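Local atomic coordinates of uncharacterized protein (Nostoc punctiforme, PDB entry 2R3S), a protein that probably acts as a dimeric O-methyltransferase, moving a methyl group from S-adenosylmethionine to a hydroxyl group of an acceptor whose identity is not known. Residues 20-25 / 57-62; 26-31 / 96-101; 139-144 / 198-203. All blocks are in the same frame, centred on the assembly; numbering follows the deposited sequence.

Interaction 1: residues 20-25 / 57-62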
ATOM      1  N   SER A  20       4.137   0.945  -2.515  1.00 30.96           N
ATOM      2  CA  SER A  20       4.772  -0.363  -2.651  1.00 32.25           C
ATOM      3  C   SER A  20       5.336  -0.562  -4.062  1.00 30.56           C
ATOM      4  O   SER A  20       6.473  -0.999  -4.228  1.00 32.15           O
ATOM      5  CB  SER A  20       3.799  -1.525  -2.329  1.00 31.27           C
ATOM      6  OG  SER A  20       3.280  -1.468  -1.006  1.00 35.94           O
ATOM      7  N   ALA A  21       4.527  -0.259  -5.070  1.00 28.50           N
ATOM      8  CA  ALA A  21       4.942  -0.376  -6.449  1.00 26.91           C
ATOM      9  C   ALA A  21       6.106   0.589  -6.748  1.00 28.04           C
ATOM     10  O   ALA A  21       7.027   0.225  -7.468  1.00 30.48           O
ATOM     11  CB  ALA A  21       3.754  -0.128  -7.402  1.00 24.81           C
ATOM     12  N   ALA A  22       6.054   1.807  -6.201  1.00 26.80           N
ATOM     13  CA  ALA A  22       7.106   2.784  -6.419  1.00 27.08           C
ATOM     14  C   ALA A  22       8.441   2.321  -5.820  1.00 27.77           C
ATOM     15  O   ALA A  22       9.478   2.414  -6.495  1.00 24.72           O
ATOM     16  CB  ALA A  22       6.710   4.149  -5.866  1.00 26.66           C
ATOM     17  N   ILE A  23       8.425   1.821  -4.575  1.00 26.36           N
ATOM     18  CA  ILE A  23       9.673   1.355  -3.946  1.00 29.23           C
ATOM     19  C   ILE A  23      10.199   0.080  -4.587  1.00 29.25           C
ATOM     20  O   ILE A  23      11.407  -0.111  -4.687  1.00 30.57           O
ATOM     21  CB  ILE A  23       9.578   1.196  -2.396  1.00 30.48           C
ATOM     22  CG1 ILE A  23      10.989   1.193  -1.785  1.00 33.23           C
ATOM     23  CG2 ILE A  23       8.812  -0.073  -2.001  1.00 31.93           C
ATOM     24  CD1 ILE A  23      11.813   2.408  -2.116  1.00 27.42           C
ATOM     25  N   LYS A  24       9.300  -0.781  -5.052  1.00 30.25           N
ATOM     26  CA  LYS A  24       9.715  -1.951  -5.805  1.00 28.94           C
ATOM     27  C   LYS A  24      10.442  -1.539  -7.086  1.00 28.25           C
ATOM     28  O   LYS A  24      11.532  -2.041  -7.364  1.00 29.56           O
ATOM     29  CB  LYS A  24       8.511  -2.834  -6.110  1.00 29.88           C
ATOM     30  CG  LYS A  24       8.831  -4.069  -6.912  1.00 31.27           C
ATOM     31  CD  LYS A  24       7.595  -4.953  -7.115  1.00 30.07           C
ATOM     32  CE  LYS A  24       7.951  -6.144  -7.976  1.00 36.56           C
ATOM     33  NZ  LYS A  24       6.968  -7.189  -7.874  1.00 33.88           N
ATOM     34  N   ALA A  25       9.867  -0.623  -7.859  1.00 26.51           N
ATOM     35  CA  ALA A  25      10.538  -0.135  -9.081  1.00 26.33           C
ATOM     36  C   ALA A  25      11.884   0.507  -8.789  1.00 26.96           C
ATOM     37  O   ALA A  25      12.863   0.238  -9.480  1.00 26.18           O
ATOM     38  CB  ALA A  25       9.639   0.845  -9.885  1.00 24.30           C
ATOM     39  N   ARG A  57      11.912  10.707 -13.845  1.00 25.61           N
ATOM     40  CA  ARG A  57      11.520  11.954 -13.182  1.00 28.08           C
ATOM     41  C   ARG A  57      10.261  11.773 -12.359  1.00 28.58           C
ATOM     42  O   ARG A  57      10.170  12.280 -11.242  1.00 28.88           O
ATOM     43  CB  ARG A  57      11.269  13.061 -14.217  1.00 27.83           C
ATOM     44  CG  ARG A  57      10.832  14.404 -13.641  1.00 26.15           C
ATOM     45  CD  ARG A  57       9.326  14.600 -13.663  1.00 29.22           C
ATOM     46  NE  ARG A  57       8.803  14.581 -15.022  1.00 26.82           N
ATOM     47  CZ  ARG A  57       7.518  14.657 -15.345  1.00 24.80           C
ATOM     48  NH1 ARG A  57       6.583  14.755 -14.410  1.00 29.57           N
ATOM     49  NH2 ARG A  57       7.164  14.638 -16.621  1.00 30.68           N
HETATM   50  N   MSE A  58       9.274  11.087 -12.935  1.00 28.44           N
HETATM   51  CA  MSE A  58       7.997  10.852 -12.251  1.00 27.32           C
HETATM   52  C   MSE A  58       8.183   9.941 -11.038  1.00 28.98           C
HETATM   53  O   MSE A  58       7.651  10.227  -9.962  1.00 29.30           O
HETATM   54  CB  MSE A  58       6.983  10.306 -13.245  1.00 25.85           C
HETATM   55  CG  MSE A  58       6.670  11.337 -14.308  1.00 28.65           C
HETATM   56 SE   MSE A  58       6.077  10.649 -16.016  0.75 28.72          SE
HETATM   57  CE  MSE A  58       4.180  11.173 -15.878  1.00 23.83           C
ATOM     58  N   LEU A  59       8.965   8.857 -11.195  1.00 28.39           N
ATOM     59  CA  LEU A  59       9.331   8.006 -10.042  1.00 26.48           C
ATOM     60  C   LEU A  59      10.063   8.777  -8.923  1.00 25.36           C
ATOM     61  O   LEU A  59       9.725   8.651  -7.751  1.00 25.87           O
ATOM     62  CB  LEU A  59      10.162   6.775 -10.495  1.00 25.83           C
ATOM     63  CG  LEU A  59      10.539   5.729  -9.420  1.00 29.05           C
ATOM     64  CD1 LEU A  59       9.287   5.100  -8.774  1.00 23.12           C
ATOM     65  CD2 LEU A  59      11.512   4.664 -10.004  1.00 21.13           C
ATOM     66  N   CYS A  60      11.088   9.540  -9.278  1.00 26.54           N
ATOM     67  CA  CYS A  60      11.912  10.223  -8.270  1.00 27.41           C
ATOM     68  C   CYS A  60      11.161  11.341  -7.559  1.00 26.82           C
ATOM     69  O   CYS A  60      11.313  11.492  -6.365  1.00 26.55           O
ATOM     70  CB  CYS A  60      13.194  10.765  -8.893  1.00 27.31           C
ATOM     71  SG  CYS A  60      14.376   9.441  -9.365  1.00 30.48           S
ATOM     72  N   ASP A  61      10.347  12.115  -8.276  1.00 26.84           N
ATOM     73  CA  ASP A  61       9.489  13.122  -7.611  1.00 29.10           C
ATOM     74  C   ASP A  61       8.581  12.447  -6.581  1.00 27.73           C
ATOM     75  O   ASP A  61       8.436  12.934  -5.469  1.00 30.17           O
ATOM     76  CB  ASP A  61       8.625  13.881  -8.606  1.00 28.14           C
ATOM     77  CG  ASP A  61       9.404  14.861  -9.435  1.00 30.98           C
ATOM     78  OD1 ASP A  61      10.482  15.307  -9.003  1.00 27.82           O
ATOM     79  OD2 ASP A  61       8.909  15.206 -10.531  1.00 29.96           O
ATOM     80  N   TYR A  62       8.017  11.302  -6.940  1.00 27.33           N
ATOM     81  CA  TYR A  62       7.182  10.532  -6.024  1.00 27.11           C
ATOM     82  C   TYR A  62       7.988  10.024  -4.835  1.00 27.14           C
ATOM     83  O   TYR A  62       7.544  10.117  -3.699  1.00 28.30           O
ATOM     84  CB  TYR A  62       6.526   9.365  -6.776  1.00 29.78           C
ATOM     85  CG  TYR A  62       5.465   8.610  -6.006  1.00 26.49           C
ATOM     86  CD1 TYR A  62       5.798   7.526  -5.211  1.00 28.00           C
ATOM     87  CD2 TYR A  62       4.134   8.988  -6.067  1.00 31.61           C
ATOM     88  CE1 TYR A  62       4.823   6.831  -4.509  1.00 28.31           C
ATOM     89  CE2 TYR A  62       3.156   8.304  -5.367  1.00 33.13           C
ATOM     90  CZ  TYR A  62       3.508   7.237  -4.588  1.00 32.43           C
ATOM     91  OH  TYR A  62       2.543   6.547  -3.920  1.00 30.07           O
TER

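Interaction 2: residues 26-31 / 96-101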
ATOM      1  N   ALA A  26      11.937   1.348  -7.760  1.00 27.19           N
ATOM      2  CA  ALA A  26      13.192   2.002  -7.374  1.00 27.42           C
ATOM      3  C   ALA A  26      14.277   0.971  -7.069  1.00 26.24           C
ATOM      4  O   ALA A  26      15.412   1.108  -7.508  1.00 26.27           O
ATOM      5  CB  ALA A  26      12.980   2.983  -6.160  1.00 25.68           C
ATOM      6  N   VAL A  27      13.930  -0.077  -6.335  1.00 27.13           N
ATOM      7  CA  VAL A  27      14.907  -1.088  -5.949  1.00 26.93           C
ATOM      8  C   VAL A  27      15.364  -1.928  -7.137  1.00 28.64           C
ATOM      9  O   VAL A  27      16.573  -2.158  -7.324  1.00 27.52           O
ATOM     10  CB  VAL A  27      14.375  -2.011  -4.812  1.00 27.67           C
ATOM     11  CG1 VAL A  27      15.273  -3.215  -4.675  1.00 32.05           C
ATOM     12  CG2 VAL A  27      14.311  -1.237  -3.496  1.00 24.30           C
ATOM     13  N   GLU A  28      14.397  -2.392  -7.922  1.00 29.01           N
ATOM     14  CA  GLU A  28      14.672  -3.170  -9.114  1.00 28.40           C
ATOM     15  C   GLU A  28      15.517  -2.395 -10.114  1.00 29.17           C
ATOM     16  O   GLU A  28      16.301  -2.976 -10.820  1.00 28.79           O
ATOM     17  CB  GLU A  28      13.380  -3.591  -9.805  1.00 26.88           C
ATOM     18  CG  GLU A  28      12.600  -4.600  -9.041  1.00 31.64           C
ATOM     19  CD  GLU A  28      11.341  -5.054  -9.734  1.00 29.30           C
ATOM     20  OE1 GLU A  28      10.817  -4.365 -10.630  1.00 40.93           O
ATOM     21  OE2 GLU A  28      10.847  -6.092  -9.313  1.00 38.98           O
ATOM     22  N   LEU A  29      15.362  -1.081 -10.170  1.00 30.08           N
ATOM     23  CA  LEU A  29      16.115  -0.272 -11.126  1.00 29.67           C
ATOM     24  C   LEU A  29      17.422   0.264 -10.556  1.00 29.34           C
ATOM     25  O   LEU A  29      18.163   0.930 -11.251  1.00 30.26           O
ATOM     26  CB  LEU A  29      15.250   0.883 -11.632  1.00 29.89           C
ATOM     27  CG  LEU A  29      14.066   0.488 -12.512  1.00 28.84           C
ATOM     28  CD1 LEU A  29      13.225   1.721 -12.851  1.00 27.24           C
ATOM     29  CD2 LEU A  29      14.563  -0.195 -13.761  1.00 29.24           C
ATOM     30  N   ASN A  30      17.714  -0.041  -9.298  1.00 31.22           N
ATOM     31  CA  ASN A  30      18.931   0.414  -8.636  1.00 30.47           C
ATOM     32  C   ASN A  30      19.032   1.935  -8.488  1.00 28.98           C
ATOM     33  O   ASN A  30      20.124   2.484  -8.401  1.00 27.61           O
ATOM     34  CB  ASN A  30      20.168  -0.139  -9.336  1.00 30.98           C
ATOM     35  CG  ASN A  30      20.525  -1.533  -8.878  1.00 39.62           C
ATOM     36  OD1 ASN A  30      19.762  -2.189  -8.168  1.00 36.52           O
ATOM     37  ND2 ASN A  30      21.703  -1.998  -9.296  1.00 45.81           N
ATOM     38  N   VAL A  31      17.895   2.611  -8.388  1.00 27.67           N
ATOM     39  CA  VAL A  31      17.910   4.061  -8.379  1.00 26.47           C
ATOM     40  C   VAL A  31      18.796   4.595  -7.252  1.00 25.73           C
ATOM     41  O   VAL A  31      19.576   5.517  -7.455  1.00 28.59           O
ATOM     42  CB  VAL A  31      16.503   4.655  -8.238  1.00 27.33           C
ATOM     43  CG1 VAL A  31      16.605   6.149  -8.134  1.00 22.66           C
ATOM     44  CG2 VAL A  31      15.591   4.227  -9.422  1.00 20.63           C
ATOM     45  N   ASP A  96      16.974  -6.035  -1.033  1.00 29.23           N
ATOM     46  CA  ASP A  96      16.528  -7.268  -1.668  1.00 29.70           C
ATOM     47  C   ASP A  96      15.579  -8.079  -0.803  1.00 27.80           C
ATOM     48  O   ASP A  96      15.116  -9.137  -1.230  1.00 27.15           O
ATOM     49  CB  ASP A  96      17.713  -8.083  -2.167  1.00 29.17           C
ATOM     50  CG  ASP A  96      18.488  -7.360  -3.311  1.00 32.67           C
ATOM     51  OD1 ASP A  96      17.991  -6.375  -3.923  1.00 34.21           O
ATOM     52  OD2 ASP A  96      19.615  -7.783  -3.583  1.00 33.71           O
ATOM     53  N   ALA A  97      15.236  -7.569   0.382  1.00 26.73           N
ATOM     54  CA  ALA A  97      14.158  -8.177   1.180  1.00 27.26           C
ATOM     55  C   ALA A  97      12.864  -8.268   0.373  1.00 28.88           C
ATOM     56  O   ALA A  97      12.028  -9.146   0.644  1.00 33.25           O
ATOM     57  CB  ALA A  97      13.923  -7.403   2.524  1.00 26.93           C
ATOM     58  N   ILE A  98      12.683  -7.381  -0.613  1.00 28.89           N
ATOM     59  CA  ILE A  98      11.468  -7.415  -1.446  1.00 30.51           C
ATOM     60  C   ILE A  98      11.311  -8.749  -2.198  1.00 30.43           C
ATOM     61  O   ILE A  98      10.215  -9.089  -2.636  1.00 31.94           O
ATOM     62  CB  ILE A  98      11.375  -6.232  -2.488  1.00 30.41           C
ATOM     63  CG1 ILE A  98      12.492  -6.313  -3.550  1.00 29.85           C
ATOM     64  CG2 ILE A  98      11.358  -4.868  -1.792  1.00 29.81           C
ATOM     65  CD1 ILE A  98      12.214  -5.389  -4.830  1.00 31.47           C
ATOM     66  N   GLU A  99      12.389  -9.505  -2.358  1.00 29.86           N
ATOM     67  CA  GLU A  99      12.279 -10.818  -3.007  1.00 33.10           C
ATOM     68  C   GLU A  99      11.376 -11.797  -2.267  1.00 31.42           C
ATOM     69  O   GLU A  99      10.752 -12.670  -2.881  1.00 31.59           O
ATOM     70  CB  GLU A  99      13.662 -11.416  -3.232  1.00 31.69           C
ATOM     71  CG  GLU A  99      14.408 -10.729  -4.398  1.00 40.20           C
ATOM     72  CD  GLU A  99      15.867 -11.203  -4.538  1.00 45.61           C
ATOM     73  OE1 GLU A  99      16.238 -12.238  -3.909  1.00 65.78           O
ATOM     74  OE2 GLU A  99      16.643 -10.520  -5.268  1.00 60.01           O
ATOM     75  N   PHE A 100      11.316 -11.644  -0.948  1.00 30.56           N
ATOM     76  CA  PHE A 100      10.325 -12.308  -0.118  1.00 28.74           C
ATOM     77  C   PHE A 100       9.083 -11.430   0.071  1.00 30.84           C
ATOM     78  O   PHE A 100       7.969 -11.870  -0.244  1.00 30.48           O
ATOM     79  CB  PHE A 100      10.920 -12.694   1.249  1.00 28.12           C
ATOM     80  CG  PHE A 100       9.890 -13.208   2.211  1.00 32.70           C
ATOM     81  CD1 PHE A 100       9.419 -14.509   2.112  1.00 33.44           C
ATOM     82  CD2 PHE A 100       9.363 -12.392   3.173  1.00 28.36           C
ATOM     83  CE1 PHE A 100       8.437 -14.971   2.960  1.00 35.37           C
ATOM     84  CE2 PHE A 100       8.370 -12.843   4.019  1.00 29.38           C
ATOM     85  CZ  PHE A 100       7.907 -14.140   3.913  1.00 32.54           C
ATOM     86  N   LEU A 101       9.272 -10.187   0.558  1.00 29.34           N
ATOM     87  CA  LEU A 101       8.153  -9.375   1.038  1.00 28.97           C
ATOM     88  C   LEU A 101       7.152  -9.019  -0.055  1.00 30.68           C
ATOM     89  O   LEU A 101       5.962  -8.896   0.217  1.00 29.98           O
ATOM     90  CB  LEU A 101       8.642  -8.118   1.755  1.00 30.14           C
ATOM     91  CG  LEU A 101       9.372  -8.325   3.081  1.00 24.90           C
ATOM     92  CD1 LEU A 101       9.968  -6.996   3.483  1.00 24.41           C
ATOM     93  CD2 LEU A 101       8.414  -8.864   4.163  1.00 26.97           C
TER

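Interaction 3: residues 139-144 / 198-203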
ATOM      1  N   GLN A 139      13.003 -18.365  -0.435  1.00 29.79           N
ATOM      2  CA  GLN A 139      13.118 -16.921  -0.629  0.50 30.77           C
ATOM      3  C   GLN A 139      13.291 -16.191   0.699  1.00 30.54           C
ATOM      4  O   GLN A 139      14.136 -15.301   0.794  1.00 32.36           O
ATOM      5  CB  GLN A 139      11.932 -16.335  -1.408  0.50 30.90           C
ATOM      6  CG  GLN A 139      11.977 -16.600  -2.899  0.50 36.92           C
ATOM      7  CD  GLN A 139      13.319 -16.237  -3.509  0.50 39.55           C
ATOM      8  OE1 GLN A 139      13.729 -15.077  -3.483  0.50 31.46           O
ATOM      9  NE2 GLN A 139      14.028 -17.247  -4.026  0.50 40.53           N
ATOM     10  N   PHE A 140      12.526 -16.575   1.728  1.00 29.53           N
ATOM     11  CA  PHE A 140      12.712 -15.959   3.032  1.00 27.67           C
ATOM     12  C   PHE A 140      14.151 -16.151   3.491  1.00 27.20           C
ATOM     13  O   PHE A 140      14.810 -15.190   3.879  1.00 25.86           O
ATOM     14  CB  PHE A 140      11.765 -16.522   4.081  1.00 25.85           C
ATOM     15  CG  PHE A 140      11.853 -15.805   5.410  1.00 18.38           C
ATOM     16  CD1 PHE A 140      12.860 -16.100   6.309  1.00 25.81           C
ATOM     17  CD2 PHE A 140      10.949 -14.822   5.735  1.00 27.80           C
ATOM     18  CE1 PHE A 140      12.960 -15.434   7.513  1.00 20.80           C
ATOM     19  CE2 PHE A 140      11.032 -14.141   6.939  1.00 26.52           C
ATOM     20  CZ  PHE A 140      12.033 -14.458   7.836  1.00 20.64           C
ATOM     21  N   ALA A 141      14.626 -17.399   3.461  1.00 26.22           N
ATOM     22  CA  ALA A 141      15.956 -17.722   3.949  1.00 26.44           C
ATOM     23  C   ALA A 141      17.075 -16.951   3.225  1.00 27.43           C
ATOM     24  O   ALA A 141      18.072 -16.552   3.842  1.00 27.95           O
ATOM     25  CB  ALA A 141      16.215 -19.242   3.875  1.00 25.57           C
ATOM     26  N   LYS A 142      16.933 -16.771   1.920  1.00 28.20           N
ATOM     27  CA  LYS A 142      17.924 -16.027   1.151  1.00 30.47           C
ATOM     28  C   LYS A 142      17.791 -14.520   1.346  1.00 28.77           C
ATOM     29  O   LYS A 142      18.794 -13.817   1.440  1.00 30.87           O
ATOM     30  CB  LYS A 142      17.818 -16.345  -0.354  1.00 28.36           C
ATOM     31  CG  LYS A 142      18.092 -17.800  -0.747  1.00 35.18           C
ATOM     32  CD  LYS A 142      18.162 -17.943  -2.279  1.00 36.66           C
ATOM     33  CE  LYS A 142      18.115 -19.382  -2.776  1.00 44.22           C
ATOM     34  NZ  LYS A 142      19.100 -20.257  -2.092  1.00 50.90           N
ATOM     35  N   ALA A 143      16.564 -14.021   1.374  1.00 27.70           N
ATOM     36  CA  ALA A 143      16.314 -12.580   1.246  1.00 27.11           C
ATOM     37  C   ALA A 143      16.261 -11.851   2.589  1.00 28.36           C
ATOM     38  O   ALA A 143      16.524 -10.656   2.657  1.00 26.76           O
ATOM     39  CB  ALA A 143      15.005 -12.336   0.470  1.00 25.58           C
HETATM   40  N   MSE A 144      15.883 -12.555   3.651  1.00 30.02           N
HETATM   41  CA  MSE A 144      15.564 -11.906   4.921  1.00 30.70           C
HETATM   42  C   MSE A 144      16.678 -12.062   5.962  1.00 32.30           C
HETATM   43  O   MSE A 144      16.599 -11.470   7.035  1.00 35.18           O
HETATM   44  CB  MSE A 144      14.251 -12.451   5.472  1.00 28.77           C
HETATM   45  CG  MSE A 144      13.096 -12.260   4.564  1.00 32.08           C
HETATM   46 SE   MSE A 144      12.555 -10.391   4.441  0.75 32.06          SE
HETATM   47  CE  MSE A 144      11.746 -10.239   6.222  1.00 36.05           C
ATOM     48  N   ALA A 198      14.071 -29.554   3.289  1.00 34.25           N
ATOM     49  CA  ALA A 198      15.399 -29.801   2.736  1.00 33.10           C
ATOM     50  C   ALA A 198      15.949 -28.639   1.909  1.00 32.57           C
ATOM     51  O   ALA A 198      17.117 -28.302   2.034  1.00 34.47           O
ATOM     52  CB  ALA A 198      15.414 -31.106   1.904  1.00 35.02           C
ATOM     53  N   SER A 199      15.139 -28.054   1.045  1.00 32.96           N
ATOM     54  CA  SER A 199      15.612 -26.968   0.193  1.00 34.15           C
ATOM     55  C   SER A 199      15.960 -25.708   0.984  1.00 34.79           C
ATOM     56  O   SER A 199      16.782 -24.900   0.543  1.00 34.05           O
ATOM     57  CB  SER A 199      14.566 -26.642  -0.857  1.00 35.62           C
ATOM     58  OG  SER A 199      13.358 -26.168  -0.263  1.00 46.62           O
ATOM     59  N   VAL A 200      15.366 -25.551   2.170  1.00 33.44           N
ATOM     60  CA  VAL A 200      15.668 -24.397   3.024  1.00 31.74           C
ATOM     61  C   VAL A 200      16.973 -24.612   3.762  1.00 30.30           C
ATOM     62  O   VAL A 200      17.794 -23.707   3.839  1.00 30.79           O
ATOM     63  CB  VAL A 200      14.520 -24.099   4.014  1.00 33.42           C
ATOM     64  CG1 VAL A 200      14.906 -22.944   4.958  1.00 27.21           C
ATOM     65  CG2 VAL A 200      13.209 -23.814   3.242  1.00 25.09           C
ATOM     66  N   LEU A 201      17.171 -25.811   4.286  1.00 30.25           N
ATOM     67  CA  LEU A 201      18.427 -26.182   4.950  1.00 30.84           C
ATOM     68  C   LEU A 201      19.671 -26.068   4.073  1.00 29.98           C
ATOM     69  O   LEU A 201      20.778 -25.966   4.599  1.00 30.62           O
ATOM     70  CB  LEU A 201      18.340 -27.599   5.511  1.00 31.48           C
ATOM     71  CG  LEU A 201      17.372 -27.811   6.660  1.00 32.35           C
ATOM     72  CD1 LEU A 201      17.145 -29.305   6.853  1.00 31.81           C
ATOM     73  CD2 LEU A 201      17.893 -27.135   7.927  1.00 30.36           C
ATOM     74  N   GLU A 202      19.503 -26.096   2.755  1.00 32.07           N
ATOM     75  CA  GLU A 202      20.627 -25.821   1.868  0.50 32.21           C
ATOM     76  C   GLU A 202      21.176 -24.424   2.132  1.00 33.38           C
ATOM     77  O   GLU A 202      22.394 -24.239   2.169  1.00 34.17           O
ATOM     78  CB  GLU A 202      20.225 -26.004   0.409  0.50 32.44           C
ATOM     79  CG  GLU A 202      19.988 -27.470   0.032  0.50 34.57           C
ATOM     80  CD  GLU A 202      21.182 -28.363   0.361  0.50 35.22           C
ATOM     81  OE1 GLU A 202      22.346 -27.963   0.100  0.50 37.90           O
ATOM     82  OE2 GLU A 202      20.952 -29.464   0.894  0.50 32.84           O
ATOM     83  N   VAL A 203      20.284 -23.449   2.373  1.00 32.99           N
ATOM     84  CA  VAL A 203      20.715 -22.083   2.729  1.00 31.92           C
ATOM     85  C   VAL A 203      21.440 -22.052   4.092  1.00 32.21           C
ATOM     86  O   VAL A 203      22.534 -21.469   4.224  1.00 29.81           O
ATOM     87  CB  VAL A 203      19.522 -21.084   2.756  1.00 32.96           C
ATOM     88  CG1 VAL A 203      20.033 -19.643   3.043  1.00 26.90           C
ATOM     89  CG2 VAL A 203      18.722 -21.170   1.451  1.00 27.89           C
TER

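Interaction 1: residues 20-25 / 57-62
Leu59 and Tyr62, one turn apart on helix 53-65, reach across to Ala22 and Ala25 on helix 17-28. The short axes approach to 10.4 Å and cross at -116°, and the nearest backbones are those of Ala22 and Leu59. Leu59 can be followed outward from its CB, which points toward the facing helix. CB and CG make the stem and leave the touching to the two methyls. With CG anti to the backbone N (chi1 -176°), the branch is carried straight out from its own helix and opens over the facing one. Leu59 CD1 comes down beside the backbone of Ala22, 3.5 Å from Ala22 O and 4.0 Å from Ala22 CB. Leu59 CD2, the other tip, goes to the next turn and lies 4.3 Å from Ala25 CB, so the fork bridges the two alanines, one methyl to each. Tyr62 takes a similar first torsion (chi1 -171°), and the ring runs along the other flank of Ala22. Tyr62 CE1 is 3.5 Å from Ala22 CB, with CD1 of the ring almost as close, and the methyl meets this side of the ring obliquely. Ala22 is thus held between a leucine methyl and an aromatic ring, and all four touching residues are buried. Nearby, Ser20 OG turns to the second subunit, where it hydrogen-bonds Tyr17 N of that neighbouring chain. Helix 53-65 runs on into the antiparallel strands 69-72 and 75-78, to which strand 39-40 adds a third member. This apolar helix-helix crossing is therefore consistent with a winged-helix fold, as in the dimerisation domains of related O-methyltransferases.

Interaction 2: residues 26-31 / 96-101
Val27, near the C-terminal end of helix 17-28, meets Ile98 of segment 96-101, and this pair is the tight part of the contact. Ile98 CD1 sits 3.8 Å from Val27 CG1 and 4.0 Å from Val27 CB, so a single methyl does most of the touching from its side. The valine and isoleucine side chains run side by side with opposite headings. CG1 of Val27 stands anti to the backbone N (chi1 167°), which sets it in the path of the isoleucine tip. Ile98 pays for its reach with CG1 lodged between its own backbone N and carbonyl carbon (chi1 65°). Both residues are buried, and Val14 of the second subunit packs against Ile98 as well. Around this pair the contact becomes looser and more polar. Glu28 brings only its aliphatic part, Glu28 CG lying 4.3 Å from Ile98 CD1, while its carboxylate leaves for the subunit boundary, where OE1 hydrogen-bonds Thr114 OG1 of the second subunit. On another flank Asp96 OD1 is 4.2 Å from Val27 CG1, a van der Waals approach with no polar character; that oxygen is engaged by Tyr93 OH and by a salt bridge to Arg88. Arg88 also donates to Asn30 OD1, beside the Schellman motif at Asn30, with Val31 N bonded to Ala26 O and Asn30 N to Val27 O. The chemistry implies a division of labour: undirected apolar contact joins the two segments, whereas the two carboxylates beside it spend their directional bonds on other partners, one of them in the other subunit.

Interaction 3: residues 139-144 / 198-203
Val203 of helix 198-211 rests against Ala141 of helix 136-143, and apolar contact accounts for most of this meeting. The two short axes run nearly parallel, 7° apart, with a closest approach of 9.2 Å. Ala141 CB points toward helix 198-211 and touches Val200 and Val203, which lie on one flank of their helix. Ala141 CB is 3.9 Å from Val203 CG1 and 4.1 Å from Val200 CG1. Both valines hold CG1 anti to the backbone N (chi1 -176° at Val203), and at Val203 this brings the methyl over the alanine and up to its carbonyl, Val203 CG1 lying 3.7 Å from Ala141 O. The small side chain of Ala141 is consistent with this close approach. A second kind of contact, between a charged chain and a methyl, lies on the solvent side. Lys142 runs aslant over Val203; the bend at its last torsion (chi4 -51°) turns the amine back, leaving Lys142 NZ 3.7 Å from Val203 CG2, a packing contact without polar exchange. Substituting an alanine for Val203 would probably open a gap beside Ala141 CB and leave the end of Lys142 freer to turn. The backbone hydrogen bonds stay within each helix, as in the 2.9 Å bond from Val203 N to Val200 O. Ala141 also touches Ser175, in the loop after strand 168-172, while Leu201 packs on strand 217-221. Helix 198-211 connects strand 191-196 to the parallel edge strand 217-221, a beta-alpha-beta crossover. With sheet order 3-2-1-4-5-7-6, the arrangement is that of the Rossmann-like class I methyltransferase fold, and helix 136-143 packs against the crossover helix of that fold.

Overall arrangement
Interactions 1 and 2 share helix 17-28 and touch, Leu59 CD2 of the first packing on Val31 CG2 of the second; both also border the second subunit. Interaction 1 is wholly buried and apolar, inside the dimerisation domain. Interaction 2 carries that helix on to segment 96-101 and is only partly buried, with an exposed glutamate and a partly exposed aspartate beside the apolar pair. Interaction 3 lies in the methyltransferase domain, about 29 Å between centres from interaction 1, and no other chain of the assembly reaches it; an exposed lysine borders it. Segment 96-101 connects the two regions, for Phe100 and Phe140 meet edge-to-face and Ala97 packs on Met144.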